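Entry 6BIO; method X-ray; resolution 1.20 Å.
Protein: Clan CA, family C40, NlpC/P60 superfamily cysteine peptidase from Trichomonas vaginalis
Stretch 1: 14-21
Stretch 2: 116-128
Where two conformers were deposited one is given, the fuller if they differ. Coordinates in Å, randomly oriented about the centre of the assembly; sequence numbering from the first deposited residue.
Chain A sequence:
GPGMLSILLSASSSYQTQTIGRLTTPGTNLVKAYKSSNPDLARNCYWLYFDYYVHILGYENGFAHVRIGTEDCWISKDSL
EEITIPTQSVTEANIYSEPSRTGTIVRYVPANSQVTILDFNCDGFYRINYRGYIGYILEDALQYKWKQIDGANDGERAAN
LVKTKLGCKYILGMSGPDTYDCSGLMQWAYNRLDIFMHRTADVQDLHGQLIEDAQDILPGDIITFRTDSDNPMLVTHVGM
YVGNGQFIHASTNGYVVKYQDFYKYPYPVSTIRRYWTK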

# COMPACT_ATOMS: atom_id res chain seq x y z
N SER A 14 13.40 15.87 -2.32
CA SER A 14 13.84 15.53 -0.98
C SER A 14 13.77 14.04 -0.71
O SER A 14 13.89 13.62 0.45
CB SER A 14 13.02 16.29 0.08
OG SER A 14 11.70 15.78 0.15
N TYR A 15 13.61 13.22 -1.75
CA TYR A 15 13.36 11.79 -1.58
C TYR A 15 14.63 11.11 -1.07
O TYR A 15 15.67 11.15 -1.73
CB TYR A 15 12.91 11.18 -2.90
CG TYR A 15 12.37 9.77 -2.77
CD1 TYR A 15 13.20 8.68 -2.83
CD2 TYR A 15 11.03 9.54 -2.55
CE1 TYR A 15 12.72 7.38 -2.68
CE2 TYR A 15 10.53 8.27 -2.38
CZ TYR A 15 11.37 7.19 -2.42
OH TYR A 15 10.79 5.93 -2.21
N GLN A 16 14.54 10.50 0.12
CA GLN A 16 15.69 9.87 0.72
C GLN A 16 15.88 8.46 0.19
O GLN A 16 14.95 7.75 -0.20
CB GLN A 16 15.49 9.86 2.24
CG GLN A 16 15.35 11.23 2.86
CD GLN A 16 16.55 12.13 2.60
OE1 GLN A 16 17.70 11.77 2.91
NE2 GLN A 16 16.29 13.30 2.04
N THR A 17 17.14 8.04 0.16
CA THR A 17 17.48 6.70 -0.29
C THR A 17 16.82 5.65 0.59
O THR A 17 16.96 5.66 1.82
CB THR A 17 18.99 6.55 -0.26
OG1 THR A 17 19.57 7.67 -0.93
CG2 THR A 17 19.42 5.25 -0.91
N GLN A 18 16.06 4.77 -0.07
CA GLN A 18 15.29 3.74 0.63
C GLN A 18 15.45 2.42 -0.09
O GLN A 18 15.81 2.36 -1.26
CB GLN A 18 13.82 4.12 0.68
CG GLN A 18 13.57 5.31 1.56
CD GLN A 18 12.22 5.97 1.32
OE1 GLN A 18 11.16 5.41 1.65
NE2 GLN A 18 12.24 7.18 0.77
N THR A 19 15.15 1.34 0.61
CA THR A 19 15.11 -0.02 0.07
C THR A 19 13.71 -0.57 0.28
O THR A 19 12.82 0.10 0.80
CB THR A 19 16.21 -0.89 0.67
OG1 THR A 19 16.05 -0.87 2.10
CG2 THR A 19 17.60 -0.44 0.26
N ILE A 20 13.50 -1.80 -0.14
CA ILE A 20 12.19 -2.46 -0.10
C ILE A 20 12.24 -3.51 0.98
O ILE A 20 13.16 -4.31 1.01
CB ILE A 20 11.83 -3.14 -1.43
CG1 ILE A 20 11.88 -2.10 -2.55
CG2 ILE A 20 10.46 -3.81 -1.34
CD1 ILE A 20 11.74 -2.67 -3.94
N GLY A 21 11.20 -3.54 1.81
CA GLY A 21 11.04 -4.59 2.78
C GLY A 21 9.75 -5.38 2.62
O GLY A 21 8.73 -4.87 2.15
N THR A 116 18.40 -4.17 -11.55
CA THR A 116 17.79 -4.63 -10.32
C THR A 116 17.09 -3.46 -9.63
O THR A 116 17.73 -2.45 -9.34
CB THR A 116 18.85 -5.22 -9.39
OG1 THR A 116 19.54 -6.29 -10.04
CG2 THR A 116 18.24 -5.71 -8.09
N ILE A 117 15.80 -3.62 -9.34
CA ILE A 117 15.05 -2.62 -8.60
C ILE A 117 15.40 -2.71 -7.12
O ILE A 117 15.27 -3.77 -6.49
CB ILE A 117 13.53 -2.80 -8.82
CG1 ILE A 117 13.15 -2.46 -10.27
CG2 ILE A 117 12.72 -2.00 -7.77
CD1 ILE A 117 11.77 -2.89 -10.69
N LEU A 118 15.73 -1.54 -6.55
CA LEU A 118 16.06 -1.36 -5.14
C LEU A 118 14.99 -0.60 -4.38
O LEU A 118 14.91 -0.75 -3.15
CB LEU A 118 17.38 -0.59 -4.99
CG LEU A 118 18.58 -1.23 -5.71
CD1 LEU A 118 19.82 -0.38 -5.49
CD2 LEU A 118 18.85 -2.62 -5.29
N ASP A 119 14.20 0.24 -5.06
CA ASP A 119 13.10 0.98 -4.43
C ASP A 119 12.11 1.29 -5.54
O ASP A 119 12.46 1.29 -6.73
CB ASP A 119 13.60 2.26 -3.74
CG ASP A 119 12.57 2.90 -2.87
OD1 ASP A 119 11.57 2.24 -2.45
OD2 ASP A 119 12.75 4.09 -2.51
N PHE A 120 10.87 1.52 -5.14
CA PHE A 120 9.77 1.70 -6.07
C PHE A 120 8.93 2.90 -5.67
O PHE A 120 8.96 3.36 -4.55
CB PHE A 120 8.89 0.44 -6.15
CG PHE A 120 8.12 0.21 -4.86
CD1 PHE A 120 8.75 -0.31 -3.75
CD2 PHE A 120 6.78 0.54 -4.74
CE1 PHE A 120 8.11 -0.47 -2.56
CE2 PHE A 120 6.11 0.38 -3.53
CZ PHE A 120 6.77 -0.13 -2.45
N ASN A 121 8.12 3.38 -6.61
CA ASN A 121 7.19 4.47 -6.36
C ASN A 121 7.91 5.72 -5.90
O ASN A 121 7.41 6.48 -5.08
CB ASN A 121 6.07 4.08 -5.40
CG ASN A 121 4.90 5.04 -5.39
OD1 ASN A 121 4.62 5.70 -6.37
ND2 ASN A 121 4.16 5.05 -4.29
N CYS A 122 9.09 5.95 -6.49
CA CYS A 122 9.92 7.10 -6.11
C CYS A 122 9.56 8.31 -6.97
O CYS A 122 10.32 8.74 -7.83
CB CYS A 122 11.40 6.77 -6.26
SG CYS A 122 11.90 5.12 -5.72
N ASP A 123 8.36 8.83 -6.75
CA ASP A 123 7.90 10.04 -7.42
C ASP A 123 8.05 9.95 -8.93
O ASP A 123 8.52 10.90 -9.59
CB ASP A 123 8.62 11.26 -6.87
CG ASP A 123 8.39 11.45 -5.38
OD1 ASP A 123 7.38 10.97 -4.85
OD2 ASP A 123 9.23 12.03 -4.73
N GLY A 124 7.65 8.81 -9.50
CA GLY A 124 7.68 8.61 -10.94
C GLY A 124 8.89 7.84 -11.43
O GLY A 124 9.02 7.64 -12.64
N PHE A 125 9.71 7.32 -10.51
CA PHE A 125 10.96 6.62 -10.80
C PHE A 125 11.04 5.34 -9.97
O PHE A 125 10.45 5.25 -8.90
CB PHE A 125 12.19 7.47 -10.45
CG PHE A 125 12.34 8.75 -11.25
CD1 PHE A 125 11.57 9.87 -10.96
CD2 PHE A 125 13.35 8.87 -12.22
CE1 PHE A 125 11.76 11.05 -11.68
CE2 PHE A 125 13.52 10.03 -12.93
CZ PHE A 125 12.73 11.13 -12.65
N TYR A 126 11.83 4.36 -10.43
CA TYR A 126 12.40 3.32 -9.58
C TYR A 126 13.81 3.73 -9.22
O TYR A 126 14.49 4.41 -10.00
CB TYR A 126 12.47 1.95 -10.30
CG TYR A 126 11.14 1.29 -10.59
CD1 TYR A 126 10.51 0.51 -9.62
CD2 TYR A 126 10.51 1.44 -11.81
CE1 TYR A 126 9.32 -0.08 -9.86
CE2 TYR A 126 9.31 0.81 -12.07
CZ TYR A 126 8.72 0.05 -11.09
OH TYR A 126 7.52 -0.57 -11.26
N ARG A 127 14.31 3.21 -8.11
CA ARG A 127 15.73 3.26 -7.84
C ARG A 127 16.29 1.91 -8.23
O ARG A 127 15.73 0.89 -7.84
CB ARG A 127 16.05 3.59 -6.39
CG ARG A 127 17.52 3.97 -6.20
CD ARG A 127 17.85 4.52 -4.80
NE ARG A 127 17.68 3.54 -3.76
CZ ARG A 127 18.64 2.73 -3.32
NH1 ARG A 127 18.37 1.85 -2.37
NH2 ARG A 127 19.86 2.78 -3.86
N ILE A 128 17.38 1.92 -9.01
CA ILE A 128 17.92 0.68 -9.58
C ILE A 128 19.43 0.63 -9.45
O ILE A 128 20.11 1.63 -9.22
CB ILE A 128 17.53 0.43 -11.06
CG1 ILE A 128 18.15 1.50 -11.98
CG2 ILE A 128 16.04 0.36 -11.25
CD1 ILE A 128 18.22 1.12 -13.43
O HOH W 1 15.38 5.05 -2.88
O HOH W 2 15.72 -3.00 -1.85

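Stretch 1 runs across a hairpin formed by the two strands of stretch 2. Strand 19-21 lies at 81° to strand 116-122, so the two do not pair as neighbours in a sheet. Side chains and two waters make most of the polar links. Together the stretches bury 518 Å².

Ser-14 makes no contact with stretch 2. Ser-14 O accepts a hydrogen bond from Gln-16 NE2 (2.9 Å), within the loop.

Tyr-15 points toward stretch 2 and has the largest covered area in the contact. Tyr-15 OH donates a hydrogen bond to Asp-119 OD2 (2.7 Å), which lies at the ring edge, near the ring plane. Cys-122 packs over one face of the same ring. Cys-122 CB sits 4.1 Å from the centroid of the Tyr-15 ring and 21° off its normal, a CH-pi contact. The sulfur is more oblique, with Cys-122 SG 3.8 Å from Tyr-15 OH. The ring thus combines a polar anchor at its hydroxyl with packing on a face.

Gln-16 points away. Gln-16 O receives a hydrogen bond from Gln-18 NE2 (2.9 Å), which ties the loop to itself.

Thr-17 is exposed. Thr-17 CG2 lies over one face of the Arg-127 guanidinium, 3.6 Å from Arg-127 CZ.

Gln-18 makes its main polar contact through its backbone. Arg-127 NH1 donates to Gln-18 O (2.8 Å, 159°). Arg-127 NE adds a weak bond to the same Gln-18 O (3.3 Å, 136°). The carbonyl lies near the guanidinium plane, so both NH groups can reach it. Water 1 accepts from Gln-18 N (2.9 Å) and donates to Asp-119 OD2 (2.8 Å). Water 1 also accepts a weak bond from Arg-127 NE (2.9 Å). Asp-119 OD2 therefore receives both this water and the Tyr-15 hydroxyl.

Thr-19 points away overall, but its backbone comes close. Thr-19 CA is 3.3 Å from Leu-118 O, a CA-H...O contact with 149° at the hydrogen. Thr-19 CG2 lies at the guanidinium edge, 3.6 Å from Arg-127 NH1.

Ile-20 N is 3.5 Å from Leu-118 O, but the angle is too poor for a hydrogen bond. Water 2 bridges them instead, accepting from Ile-20 N (3.0 Å) and donating to Leu-118 O (2.7 Å). The Ile-20 side chain starts sideways, and its end comes nearer to stretch 2. Ile-20 CG1 meets the edge of the Phe-120 ring at Phe-120 CD1 (3.8 Å). Ile-20 CD1 packs on Ile-117 CG2 (4.0 Å).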